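Local coordinates for protein 4-hydroxy-tetrahydrodipicolinate synthase (Thermotoga maritima, PDB 1O5K) that probably catalyses the condensation of pyruvate with aspartate semialdehyde, through a Schiff base, to 4-hydroxy-tetrahydrodipicolinate on the diaminopimelate route to lysine, at residues Thr206-Cys211 with Leu232-Phe237; Gly201-Arg205 with Met255-Phe259; Ala159-Ala164 with Leu188-Arg193; Lys120-Leu126 with Val152-Thr158; Pro264-Lys268 with Glu280-Leu285. All coordinates share one frame; numbering follows the deposited sequence.

Followed from the N terminus, the chain first closes contact 4, which brings the start of helix 123-134 against the start of helix 156-165. Contact 3 comes next, uses helix 156-165 again and packs it beside helix 179-192; the two touch through packing and the Arg161-Glu124 salt bridge. Contact 2 then closes a longer loop, from residues 201-205 to the end of helix 241-257, and contact 1 is nested inside it, joining helices 206-212 and 226-237. Contact 5 closes last, within the C-terminal helical part, and meets contact 2 where Leu258 packs on Pro266 and Val267. None cross. Contacts 1 and 2 reach the second subunit, contacts 4 and 5 the third.

Contact 1: residues Thr206-Cys211 with Leu232-Phe237; sequences TFYLLC and LCAEYF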
# COMPACT_ATOMS: atom_id res chain seq x y z
N THR A 206 17.25 -5.58 12.54
CA THR A 206 18.71 -5.78 12.77
C THR A 206 19.14 -7.22 12.51
O THR A 206 20.11 -7.48 11.78
CB THR A 206 19.09 -5.39 14.17
OG1 THR A 206 18.70 -4.04 14.41
CG2 THR A 206 20.63 -5.46 14.33
N PHE A 207 18.46 -8.18 13.14
CA PHE A 207 18.77 -9.58 12.96
C PHE A 207 18.85 -9.98 11.47
O PHE A 207 19.82 -10.56 11.01
CB PHE A 207 17.78 -10.49 13.72
CG PHE A 207 18.01 -11.95 13.48
CD1 PHE A 207 19.15 -12.57 13.98
CD2 PHE A 207 17.12 -12.71 12.69
CE1 PHE A 207 19.39 -13.91 13.76
CE2 PHE A 207 17.39 -14.05 12.42
CZ PHE A 207 18.53 -14.63 12.96
N TYR A 208 17.83 -9.60 10.73
CA TYR A 208 17.74 -9.99 9.34
C TYR A 208 18.76 -9.22 8.48
O TYR A 208 19.30 -9.79 7.54
CB TYR A 208 16.31 -9.91 8.82
CG TYR A 208 15.42 -10.91 9.48
CD1 TYR A 208 15.54 -12.26 9.22
CD2 TYR A 208 14.50 -10.50 10.48
CE1 TYR A 208 14.78 -13.19 9.89
CE2 TYR A 208 13.71 -11.46 11.15
CZ TYR A 208 13.86 -12.77 10.86
OH TYR A 208 13.09 -13.73 11.52
N LEU A 209 19.02 -7.97 8.84
CA LEU A 209 20.07 -7.22 8.18
C LEU A 209 21.44 -7.79 8.45
O LEU A 209 22.24 -7.85 7.52
CB LEU A 209 19.99 -5.74 8.55
CG LEU A 209 21.04 -4.91 7.85
CD1 LEU A 209 20.30 -3.64 7.36
CD2 LEU A 209 22.16 -4.65 8.83
N LEU A 210 21.71 -8.26 9.67
CA LEU A 210 22.95 -9.02 9.91
C LEU A 210 23.03 -10.26 9.00
O LEU A 210 24.08 -10.52 8.40
CB LEU A 210 23.07 -9.41 11.41
CG LEU A 210 23.28 -8.16 12.32
CD1 LEU A 210 23.05 -8.53 13.73
CD2 LEU A 210 24.71 -7.60 12.11
N CYS A 211 21.94 -11.03 8.91
CA CYS A 211 21.87 -12.25 8.10
C CYS A 211 22.12 -11.91 6.63
O CYS A 211 22.74 -12.72 5.90
CB CYS A 211 20.52 -12.96 8.26
SG CYS A 211 20.30 -13.75 9.87
N LEU A 232 22.78 -8.81 20.83
CA LEU A 232 22.19 -9.29 19.60
C LEU A 232 23.23 -9.30 18.49
O LEU A 232 23.38 -10.30 17.79
CB LEU A 232 20.95 -8.47 19.23
CG LEU A 232 20.08 -8.87 18.04
CD1 LEU A 232 18.74 -8.17 18.11
CD2 LEU A 232 20.75 -8.56 16.70
N CYS A 233 23.96 -8.19 18.31
CA CYS A 233 24.98 -8.12 17.25
C CYS A 233 26.18 -9.00 17.58
O CYS A 233 26.65 -9.77 16.74
CB CYS A 233 25.42 -6.68 17.00
SG CYS A 233 24.06 -5.57 16.54
N ALA A 234 26.65 -8.91 18.81
CA ALA A 234 27.84 -9.64 19.23
C ALA A 234 27.69 -11.14 19.05
O ALA A 234 28.64 -11.82 18.55
CB ALA A 234 28.17 -9.30 20.69
N GLU A 235 26.53 -11.68 19.42
CA GLU A 235 26.28 -13.08 19.20
C GLU A 235 26.32 -13.44 17.71
O GLU A 235 26.85 -14.49 17.33
CB GLU A 235 24.95 -13.50 19.84
CG GLU A 235 24.95 -13.54 21.34
CD GLU A 235 25.73 -14.70 21.93
OE1 GLU A 235 26.36 -15.48 21.18
OE2 GLU A 235 25.73 -14.84 23.15
N TYR A 236 25.79 -12.55 16.86
CA TYR A 236 25.78 -12.82 15.44
C TYR A 236 27.22 -12.85 14.92
O TYR A 236 27.63 -13.80 14.25
CB TYR A 236 24.96 -11.78 14.64
CG TYR A 236 24.88 -12.14 13.20
CD1 TYR A 236 23.87 -12.96 12.72
CD2 TYR A 236 25.91 -11.81 12.33
CE1 TYR A 236 23.83 -13.33 11.39
CE2 TYR A 236 25.88 -12.21 11.01
CZ TYR A 236 24.86 -12.98 10.55
OH TYR A 236 24.88 -13.41 9.26
N PHE A 237 27.95 -11.81 15.23
CA PHE A 237 29.35 -11.69 14.80
C PHE A 237 30.23 -12.84 15.29
O PHE A 237 31.21 -13.18 14.64
CB PHE A 237 29.90 -10.36 15.25
CG PHE A 237 29.27 -9.14 14.58
CD1 PHE A 237 29.15 -7.95 15.28
CD2 PHE A 237 28.86 -9.18 13.26
CE1 PHE A 237 28.61 -6.83 14.67
CE2 PHE A 237 28.32 -8.04 12.65
CZ PHE A 237 28.21 -6.89 13.36
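Leu210 is the knob of this contact: it sits in a hole made by Leu232, Cys233, Tyr236 and Phe237 of the facing helix and buries more surface than any other residue here. Its CB lies squarely over one face of the Tyr236 ring, 3.7 Å from the ring centroid and 7° off the normal, a clean CH-pi contact. Its two methyls then part: CD1 goes to Leu232, with 3.8 Å between Leu210 CD1 and Leu232 CD2, while Leu210 CD2 meets the far end of the Phe237 ring, 3.7 Å from Phe237 CE2.

Tyr236, the other large contributor, leaves its helix with CG anti to the backbone N (chi1 -176°), which carries the ring across to the partner helix. Tyr236 OH ends up 3.1 Å from Leu210 O. Cys211 SG comes to 3.9 Å from Tyr236 CE1 at an oblique angle, a sulfur-aromatic contact. At the other end Leu232 offers CD2 to the methyl of Thr206 (CG2, 3.9 Å away), whose hydroxyl is turned to Asp203 O instead.

The two helices run nearly parallel, at 24°, and flank strand 216-219 of the TIM barrel in sequence; Thr206 and Cys233 both rest on Val217 of that strand. Cys211 also packs on Cys211 of the second subunit, and Tyr236 on Leu241 of that same neighbouring chain. The chemistry is therefore mainly apolar and aromatic: much of the buried surface comes from Leu210 in its hole and the Tyr236 ring that forms one wall, and Tyr236 and Cys211 carry the packing on into the second subunit.

Contact 2: residues Gly201-Arg205 with Met255-Phe259; sequences GNDDR and MKALF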
# COMPACT_ATOMS: atom_id res chain seq x y z
N GLY A 201 18.37 0.69 10.16
CA GLY A 201 17.68 1.82 10.73
C GLY A 201 16.40 1.41 11.44
O GLY A 201 15.66 2.26 11.92
N ASN A 202 16.16 0.11 11.55
CA ASN A 202 15.03 -0.40 12.31
C ASN A 202 15.49 -1.47 13.26
O ASN A 202 16.11 -2.46 12.86
CB ASN A 202 13.98 -1.02 11.39
CG ASN A 202 13.27 0.01 10.57
OD1 ASN A 202 12.55 0.87 11.10
ND2 ASN A 202 13.42 -0.09 9.29
N ASP A 203 15.25 -1.26 14.54
CA ASP A 203 15.67 -2.29 15.52
C ASP A 203 15.13 -3.69 15.18
O ASP A 203 15.86 -4.68 15.28
CB ASP A 203 15.22 -1.91 16.90
CG ASP A 203 16.02 -0.75 17.43
OD1 ASP A 203 17.25 -0.86 17.48
OD2 ASP A 203 15.51 0.30 17.76
N ASP A 204 13.86 -3.75 14.79
CA ASP A 204 13.25 -5.04 14.48
C ASP A 204 13.65 -5.61 13.12
O ASP A 204 13.16 -6.66 12.74
CB ASP A 204 11.71 -4.98 14.64
CG ASP A 204 11.00 -4.15 13.58
OD1 ASP A 204 11.66 -3.59 12.65
OD2 ASP A 204 9.75 -4.01 13.61
N ARG A 205 14.56 -4.96 12.42
CA ARG A 205 15.19 -5.57 11.19
C ARG A 205 16.67 -5.91 11.38
O ARG A 205 17.28 -6.49 10.50
CB ARG A 205 15.05 -4.62 10.00
CG ARG A 205 13.60 -4.35 9.60
CD ARG A 205 12.94 -5.51 8.94
NE ARG A 205 11.59 -5.27 8.46
CZ ARG A 205 10.49 -5.34 9.21
NH1 ARG A 205 10.55 -5.56 10.54
NH2 ARG A 205 9.32 -5.19 8.61
N MET A 255 10.83 -3.69 21.18
CA MET A 255 11.01 -3.10 19.87
C MET A 255 9.69 -2.55 19.34
O MET A 255 9.65 -1.43 18.85
CB MET A 255 11.59 -4.13 18.91
CG MET A 255 13.04 -4.42 19.19
SD MET A 255 13.62 -5.71 18.02
CE MET A 255 15.34 -5.87 18.53
N LYS A 256 8.62 -3.32 19.49
CA LYS A 256 7.31 -2.90 18.99
C LYS A 256 6.71 -1.76 19.83
O LYS A 256 6.18 -0.79 19.28
CB LYS A 256 6.35 -4.09 18.96
CG LYS A 256 6.90 -5.20 18.05
CD LYS A 256 7.07 -4.74 16.57
CE LYS A 256 8.05 -5.60 15.79
NZ LYS A 256 7.77 -5.64 14.29
N ALA A 257 6.83 -1.88 21.15
CA ALA A 257 6.25 -0.89 22.04
C ALA A 257 6.83 0.50 21.81
O ALA A 257 6.13 1.52 22.03
CB ALA A 257 6.42 -1.29 23.48
N LEU A 258 8.12 0.56 21.42
CA LEU A 258 8.77 1.85 21.26
C LEU A 258 8.31 2.59 20.00
O LEU A 258 8.68 3.72 19.76
CB LEU A 258 10.32 1.64 21.30
CG LEU A 258 10.85 1.32 22.69
CD1 LEU A 258 12.35 1.07 22.64
CD2 LEU A 258 10.55 2.47 23.73
N PHE A 259 7.45 1.97 19.21
CA PHE A 259 6.90 2.60 18.05
C PHE A 259 5.39 2.59 17.97
O PHE A 259 4.84 2.85 16.92
CB PHE A 259 7.56 1.98 16.82
CG PHE A 259 9.01 2.20 16.80
CD1 PHE A 259 9.52 3.31 16.18
CD2 PHE A 259 9.86 1.32 17.46
CE1 PHE A 259 10.92 3.54 16.18
CE2 PHE A 259 11.23 1.54 17.46
CZ PHE A 259 11.74 2.66 16.81
O HOH W 1 9.79 -2.12 16.10
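Met255 lies against the backbone of Asp203 and Asp204, and that is the dense half of this contact. With chi2 at 178° its chain runs straight on, and the thioether lies along the Asp203-Asp204 backbone: Met255 SD comes to 3.6 Å from Asp204 CA, and Met255 CE to 3.5 Å from Asp203 O. The CB of Asp203 rests on Met255 CG at 4.0 Å. The carboxylate of Asp203 is spoken for elsewhere, by Ser219 OG and the backbone N of Val220 and Val221, at the end of strand 216-219 near the predicted pyruvate site. Met229 and Leu232 of helix 226-237 also pack on Met255.

The other half is polar and partly open to solvent. Here Lys256, bent at chi2, swings its amine over to Asp204, and the salt bridge Lys256 NZ to Asp204 OD2 measures 2.7 Å. The amine arrives on the anti side of that oxygen, 26° out of the carboxylate plane. The second oxygen, Asp204 OD1, pairs with Arg205 NH1 at 3.1 Å. Looser are a water between Asp204 OD2 and Met255 O, weakly bonded to both, and the exposed Phe259, which only brings a ring edge within 4.5 Å of Asp203 OD2, measured from Phe259 CE2.

Asp180 of the second subunit forms salt bridges with both Arg205 NH1 and Lys256 NZ. Two cations and two carboxylates from two chains thus alternate in one network. Arg252 lies close to the amine too, and the carboxylates probably offset much of the positive charge, tying helix 241-257 to its own barrel loop and to the second subunit.

Contact 3: residues Ala159-Ala164 with Leu188-Arg193; sequences AARIAA and LTKQAR
Ala160 and Thr189 mark where the two helices run closest: their CA atoms are 4.2 Å apart, and the axes pass at 8.0 Å with an angle of 22° between their directions. In this TIM barrel, helices 156-165 and 179-192 are consecutive outer helices, with strand 169-171 between them in sequence, and small side chains let them come so near.

Ala160 CB touches Leu188 O at 3.6 Å. One turn on, Ala192 CB fits against Ala160 O at 3.4 Å and also meets the methyls of Ala163 and Ala164, so the interface here is little more than CB atoms and carbonyls. Thr189 turns its methyl to the partner, Thr189 CG2 lying 3.6 Å from Ala159 CB. A first torsion of 60° puts CG2 anti to the carbonyl carbon, toward Ala159, and sets OG1 between the backbone N and the carbonyl carbon, where it bonds back to Thr185 O.

Arg193, just past the end of its helix, reaches over to the neighbouring helix. Asp195 takes its NE, and Leu166 O shares its NH1. One bond crosses the contact: Arg193 NH1 donates to Ala163 O at 2.9 Å, nearly straight at 164°, in the carbonyl plane on a lone pair.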
# COMPACT_ATOMS: atom_id res chain seq x y z
N ALA A 159 22.11 3.74 -4.09
CA ALA A 159 23.10 3.61 -3.00
C ALA A 159 24.42 3.03 -3.47
O ALA A 159 25.47 3.46 -3.00
CB ALA A 159 22.55 2.75 -1.85
N ALA A 160 24.38 2.07 -4.38
CA ALA A 160 25.60 1.42 -4.88
C ALA A 160 26.38 2.42 -5.69
O ALA A 160 27.62 2.38 -5.75
CB ALA A 160 25.28 0.21 -5.77
N ARG A 161 25.68 3.29 -6.41
CA ARG A 161 26.39 4.28 -7.25
C ARG A 161 27.14 5.29 -6.35
O ARG A 161 28.30 5.66 -6.57
CB ARG A 161 25.33 4.98 -8.09
CG ARG A 161 25.85 5.91 -9.05
CD ARG A 161 24.73 6.55 -9.85
NE ARG A 161 25.36 7.43 -10.80
CZ ARG A 161 24.81 8.51 -11.32
NH1 ARG A 161 23.56 8.82 -11.02
NH2 ARG A 161 25.52 9.23 -12.17
N ILE A 162 26.45 5.71 -5.31
CA ILE A 162 27.06 6.54 -4.25
C ILE A 162 28.28 5.89 -3.59
O ILE A 162 29.33 6.52 -3.47
CB ILE A 162 25.97 6.92 -3.21
CG1 ILE A 162 24.98 7.94 -3.82
CG2 ILE A 162 26.60 7.46 -1.90
CD1 ILE A 162 23.73 8.07 -3.03
N ALA A 163 28.13 4.63 -3.14
CA ALA A 163 29.26 3.80 -2.69
C ALA A 163 30.43 3.79 -3.66
O ALA A 163 31.58 4.00 -3.27
CB ALA A 163 28.79 2.38 -2.43
N ALA A 164 30.15 3.50 -4.93
CA ALA A 164 31.18 3.39 -5.93
C ALA A 164 31.91 4.69 -6.10
O ALA A 164 33.12 4.70 -6.30
CB ALA A 164 30.59 2.98 -7.27
N LEU A 188 24.35 -4.89 -3.15
CA LEU A 188 24.83 -4.08 -4.27
C LEU A 188 25.87 -3.08 -3.80
O LEU A 188 26.82 -2.80 -4.54
CB LEU A 188 23.68 -3.36 -4.92
CG LEU A 188 22.72 -4.18 -5.78
CD1 LEU A 188 21.81 -3.23 -6.51
CD2 LEU A 188 23.46 -5.09 -6.81
N THR A 189 25.69 -2.49 -2.60
CA THR A 189 26.69 -1.50 -2.12
C THR A 189 28.06 -2.16 -1.86
O THR A 189 29.11 -1.61 -2.22
CB THR A 189 26.23 -0.70 -0.89
OG1 THR A 189 25.96 -1.58 0.21
CG2 THR A 189 24.93 0.09 -1.13
N LYS A 190 28.05 -3.37 -1.29
CA LYS A 190 29.29 -4.04 -0.95
C LYS A 190 29.95 -4.60 -2.15
O LYS A 190 31.16 -4.76 -2.18
CB LYS A 190 29.04 -5.13 0.10
CG LYS A 190 28.80 -4.48 1.46
CD LYS A 190 28.54 -5.44 2.60
CE LYS A 190 28.15 -4.70 3.90
NZ LYS A 190 29.32 -4.02 4.62
N GLN A 191 29.17 -4.90 -3.17
CA GLN A 191 29.73 -5.21 -4.47
C GLN A 191 30.40 -4.00 -5.11
O GLN A 191 31.38 -4.14 -5.87
CB GLN A 191 28.68 -5.72 -5.41
CG GLN A 191 28.23 -7.13 -5.18
CD GLN A 191 27.26 -7.59 -6.30
OE1 GLN A 191 27.52 -7.36 -7.49
NE2 GLN A 191 26.14 -8.23 -5.91
N ALA A 192 29.88 -2.81 -4.87
CA ALA A 192 30.49 -1.59 -5.45
C ALA A 192 31.72 -1.22 -4.66
O ALA A 192 32.73 -0.84 -5.23
CB ALA A 192 29.53 -0.45 -5.45
N ARG A 193 31.67 -1.43 -3.35
CA ARG A 193 32.80 -1.14 -2.49
C ARG A 193 32.75 -2.01 -1.24
O ARG A 193 31.86 -1.90 -0.41
CB ARG A 193 32.71 0.31 -2.16
CG ARG A 193 33.79 0.92 -1.36
CD ARG A 193 33.55 2.42 -1.38
NE ARG A 193 33.69 3.05 -0.11
CZ ARG A 193 33.22 4.24 0.18
NH1 ARG A 193 32.55 4.96 -0.71
NH2 ARG A 193 33.44 4.71 1.38

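Contact 4: residues Lys120-Leu126 with Val152-Thr158; sequences KPTQEGL and VNVLPET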
# COMPACT_ATOMS: atom_id res chain seq x y z
N LYS A 120 10.97 15.31 -2.23
CA LYS A 120 10.95 14.11 -3.10
C LYS A 120 11.86 14.20 -4.35
O LYS A 120 11.45 14.08 -5.50
CB LYS A 120 9.51 13.70 -3.50
CG LYS A 120 8.55 13.46 -2.35
CD LYS A 120 7.20 12.80 -2.81
CE LYS A 120 6.60 13.46 -4.04
NZ LYS A 120 5.30 12.82 -4.51
N PRO A 121 13.14 14.39 -4.10
CA PRO A 121 14.10 14.48 -5.22
C PRO A 121 14.13 13.17 -6.03
O PRO A 121 13.84 12.06 -5.51
CB PRO A 121 15.42 14.72 -4.53
CG PRO A 121 15.23 14.33 -3.12
CD PRO A 121 13.78 14.42 -2.77
N THR A 122 14.49 13.30 -7.27
CA THR A 122 14.72 12.17 -8.13
C THR A 122 15.97 11.41 -7.64
O THR A 122 16.75 11.92 -6.83
CB THR A 122 14.89 12.63 -9.54
OG1 THR A 122 16.07 13.41 -9.68
CG2 THR A 122 13.66 13.51 -10.02
N GLN A 123 16.15 10.19 -8.16
CA GLN A 123 17.32 9.40 -7.80
C GLN A 123 18.61 10.15 -8.19
O GLN A 123 19.56 10.21 -7.42
CB GLN A 123 17.27 8.00 -8.44
CG GLN A 123 16.08 7.19 -7.93
CD GLN A 123 16.15 6.91 -6.47
OE1 GLN A 123 17.08 6.26 -6.02
NE2 GLN A 123 15.16 7.38 -5.71
N GLU A 124 18.62 10.74 -9.38
CA GLU A 124 19.75 11.58 -9.78
C GLU A 124 19.99 12.76 -8.82
O GLU A 124 21.12 13.09 -8.53
CB GLU A 124 19.56 12.06 -11.22
CG GLU A 124 20.68 12.94 -11.77
CD GLU A 124 22.02 12.24 -11.87
OE1 GLU A 124 22.07 10.99 -11.84
OE2 GLU A 124 23.05 12.96 -12.01
N GLY A 125 18.90 13.40 -8.39
CA GLY A 125 18.95 14.47 -7.41
C GLY A 125 19.61 14.01 -6.13
O GLY A 125 20.43 14.73 -5.55
N LEU A 126 19.23 12.82 -5.66
CA LEU A 126 19.88 12.27 -4.48
C LEU A 126 21.38 12.07 -4.68
O LEU A 126 22.18 12.39 -3.83
CB LEU A 126 19.25 10.93 -4.09
CG LEU A 126 17.83 11.05 -3.61
CD1 LEU A 126 17.19 9.65 -3.47
CD2 LEU A 126 17.78 11.80 -2.23
N VAL A 152 10.66 9.59 0.06
CA VAL A 152 11.54 9.17 -1.03
C VAL A 152 12.33 7.98 -0.53
O VAL A 152 12.73 7.93 0.66
CB VAL A 152 12.49 10.31 -1.47
CG1 VAL A 152 13.55 10.61 -0.40
CG2 VAL A 152 13.15 9.90 -2.78
N ASN A 153 12.47 6.99 -1.40
CA ASN A 153 13.30 5.81 -1.15
C ASN A 153 14.55 5.84 -2.03
O ASN A 153 14.43 5.99 -3.27
CB ASN A 153 12.51 4.55 -1.48
CG ASN A 153 13.30 3.31 -1.19
OD1 ASN A 153 13.81 3.16 -0.11
ND2 ASN A 153 13.40 2.41 -2.19
N VAL A 154 15.71 5.66 -1.42
CA VAL A 154 16.98 5.48 -2.18
C VAL A 154 16.99 4.08 -2.73
O VAL A 154 17.01 3.12 -1.96
CB VAL A 154 18.28 5.59 -1.32
CG1 VAL A 154 19.52 5.54 -2.20
CG2 VAL A 154 18.29 6.86 -0.49
N LEU A 155 17.00 3.95 -4.05
CA LEU A 155 17.02 2.62 -4.63
C LEU A 155 18.37 2.01 -4.33
O LEU A 155 19.35 2.74 -4.25
CB LEU A 155 16.83 2.67 -6.14
CG LEU A 155 15.49 3.14 -6.64
CD1 LEU A 155 15.54 3.26 -8.12
CD2 LEU A 155 14.33 2.20 -6.20
N PRO A 156 18.44 0.70 -4.10
CA PRO A 156 19.71 0.01 -3.90
C PRO A 156 20.76 0.39 -4.97
O PRO A 156 21.91 0.65 -4.63
CB PRO A 156 19.30 -1.49 -3.90
CG PRO A 156 17.88 -1.41 -3.31
CD PRO A 156 17.28 -0.21 -3.92
N GLU A 157 20.35 0.47 -6.22
CA GLU A 157 21.30 0.80 -7.29
C GLU A 157 21.87 2.19 -7.10
O GLU A 157 23.01 2.45 -7.52
CB GLU A 157 20.65 0.67 -8.66
CG GLU A 157 19.86 -0.64 -8.79
CD GLU A 157 18.36 -0.44 -8.46
OE1 GLU A 157 17.60 0.03 -9.35
OE2 GLU A 157 17.93 -0.73 -7.33
N THR A 158 21.05 3.09 -6.57
CA THR A 158 21.46 4.48 -6.33
C THR A 158 22.42 4.48 -5.16
O THR A 158 23.47 5.09 -5.25
CB THR A 158 20.28 5.38 -6.04
OG1 THR A 158 19.37 5.37 -7.12
CG2 THR A 158 20.69 6.82 -5.90
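Gln123 lies across Leu155 at about a right angle, Gln123 CG 4.0 Å from Leu155 CD1, and pushes its amide into the bend ahead of helix 156-165. Three hydrogen bonds grip that amide. Gln123 OE1 accepts twice: from Thr158 OG1 at 2.7 Å, in the carbonyl plane on a lone pair, and from Leu155 N at 3.0 Å, almost straight (173°) but with the donor tilted 34° from that plane. At the amide nitrogen, Gln123 NE2 gives a hydrogen to Asn153 O at 2.9 Å. The backbone N-H of Leu155 on the oxygen and the carbonyl at the nitrogen fix which way round the amide sits. With both chi1 and chi2 near -63° the chain curls back to reach this bend.

Beside it the contact turns apolar. Leu126 CD1 touches two valine methyls, 4.1 Å from Val152 CG2 and 4.2 Å from Val154 CG2, and the backbone carbonyl of Pro121 borders this patch at Val152 CG2.

Thr122 caps helix 123-134 through its hydroxyl, accepting from Gly125 N. The contact therefore joins the starts of two neighbouring barrel helices, 123-134 and 156-165, which follow strands 110-114 and 141-144; Gln181 of helix 179-192 bonds to Asn153 and Val154, Asn145 holds the Asn153 amide as well, and Lys120 O reaches Thr262 of the third subunit.

Contact 5: residues Pro264-Lys268 with Glu280-Leu285; sequences PIPVK and ELRLPL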
# COMPACT_ATOMS: atom_id res chain seq x y z
N PRO A 264 10.47 9.91 18.74
CA PRO A 264 10.78 9.36 20.08
C PRO A 264 9.75 9.55 21.21
O PRO A 264 10.16 9.61 22.39
CB PRO A 264 12.03 10.11 20.44
CG PRO A 264 11.82 11.48 19.85
CD PRO A 264 11.02 11.27 18.58
N ILE A 265 8.46 9.64 20.90
CA ILE A 265 7.48 9.77 21.94
C ILE A 265 7.54 8.60 22.93
O ILE A 265 7.68 8.84 24.16
CB ILE A 265 6.07 10.02 21.38
CG1 ILE A 265 6.01 11.42 20.78
CG2 ILE A 265 5.05 9.89 22.43
CD1 ILE A 265 4.80 11.63 19.93
N PRO A 266 7.47 7.34 22.47
CA PRO A 266 7.56 6.21 23.43
C PRO A 266 8.88 6.07 24.16
O PRO A 266 8.90 5.91 25.39
CB PRO A 266 7.31 4.98 22.54
CG PRO A 266 6.47 5.57 21.39
CD PRO A 266 7.24 6.82 21.10
N VAL A 267 9.98 6.23 23.43
CA VAL A 267 11.31 6.04 24.08
C VAL A 267 11.57 7.09 25.20
O VAL A 267 12.11 6.75 26.28
CB VAL A 267 12.44 5.93 23.04
CG1 VAL A 267 12.77 7.26 22.39
CG2 VAL A 267 13.70 5.34 23.70
N LYS A 268 11.10 8.32 25.01
CA LYS A 268 11.22 9.32 26.07
C LYS A 268 10.36 8.93 27.27
O LYS A 268 10.81 9.08 28.38
CB LYS A 268 10.93 10.74 25.58
CG LYS A 268 12.09 11.35 24.79
CD LYS A 268 11.91 12.82 24.50
CE LYS A 268 13.20 13.55 24.63
NZ LYS A 268 13.12 14.99 24.38
N GLU A 280 9.54 15.13 28.36
CA GLU A 280 9.23 16.41 27.71
C GLU A 280 9.69 16.30 26.27
O GLU A 280 10.79 15.78 26.01
CB GLU A 280 9.98 17.57 28.34
CG GLU A 280 9.51 18.02 29.69
CD GLU A 280 10.07 19.38 30.05
OE1 GLU A 280 10.33 20.22 29.14
OE2 GLU A 280 10.26 19.59 31.24
N LEU A 281 8.86 16.82 25.36
CA LEU A 281 9.18 16.86 23.95
C LEU A 281 8.88 18.27 23.48
O LEU A 281 8.25 19.05 24.17
CB LEU A 281 8.32 15.88 23.15
CG LEU A 281 8.65 14.42 23.51
CD1 LEU A 281 7.68 13.79 24.45
CD2 LEU A 281 8.90 13.55 22.29
N ARG A 282 9.38 18.62 22.31
CA ARG A 282 8.98 19.91 21.75
C ARG A 282 7.92 19.78 20.62
O ARG A 282 8.00 18.84 19.76
CB ARG A 282 10.21 20.59 21.20
CG ARG A 282 11.11 21.08 22.28
CD ARG A 282 12.33 21.78 21.76
NE ARG A 282 13.17 22.28 22.85
CZ ARG A 282 14.36 22.83 22.67
NH1 ARG A 282 14.86 22.98 21.44
NH2 ARG A 282 15.04 23.26 23.71
N LEU A 283 7.02 20.73 20.58
CA LEU A 283 5.95 20.75 19.59
C LEU A 283 6.60 20.77 18.21
O LEU A 283 7.63 21.45 18.01
CB LEU A 283 5.02 21.98 19.82
CG LEU A 283 4.03 21.89 20.97
CD1 LEU A 283 3.22 23.12 20.96
CD2 LEU A 283 3.13 20.65 20.79
N PRO A 284 6.05 20.02 17.23
CA PRO A 284 4.75 19.35 17.29
C PRO A 284 4.67 17.97 17.98
O PRO A 284 3.61 17.36 17.91
CB PRO A 284 4.41 19.18 15.80
CG PRO A 284 5.77 18.93 15.19
CD PRO A 284 6.67 19.88 15.90
N LEU A 285 5.73 17.53 18.66
CA LEU A 285 5.67 16.30 19.42
C LEU A 285 5.12 16.60 20.80
O LEU A 285 5.24 17.72 21.30
CB LEU A 285 7.01 15.58 19.51
CG LEU A 285 7.65 15.21 18.18
CD1 LEU A 285 8.88 14.37 18.40
CD2 LEU A 285 6.66 14.49 17.24
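The amine of Lys268 is held by three groups: Glu280 O at 3.0 Å from Lys268 NZ across this contact, and, beyond it, the carboxylate of Glu58 and the carbonyl Thr23 O. The donor lies in the plane of the Glu280 carbonyl, close to its axis, with a C=O...N angle of 158°. A twist of 141° at chi3 bends an otherwise extended chain toward that oxygen. With a carboxylate and two carbonyls round it, the buried ammonium group is probably kept charged.

The methylenes leading to it pack on Leu281. The two side chains slide past each other in opposite directions, Lys268 CD standing 3.8 Å from Leu281 CG, while Ile265 CG1 comes to 3.9 Å from Leu281 CD2. Leu285 closes the other end, crossing Pro264 at about a right angle, with Leu285 CD1 3.8 Å from Pro264 CD.

Cis peptide bonds precede both Pro264 and Pro284. Ile265 and Leu285 also rest on Thr122 and Asn119 of the third subunit. Here helix 265-273 folds against the loop leading to helix 290-302, consistent with the C-terminal helical region that follows the TIM barrel in the DapA family, and the side chains of Pro264 and Thr56, a predicted pyruvate-binding residue, come within about 4 Å.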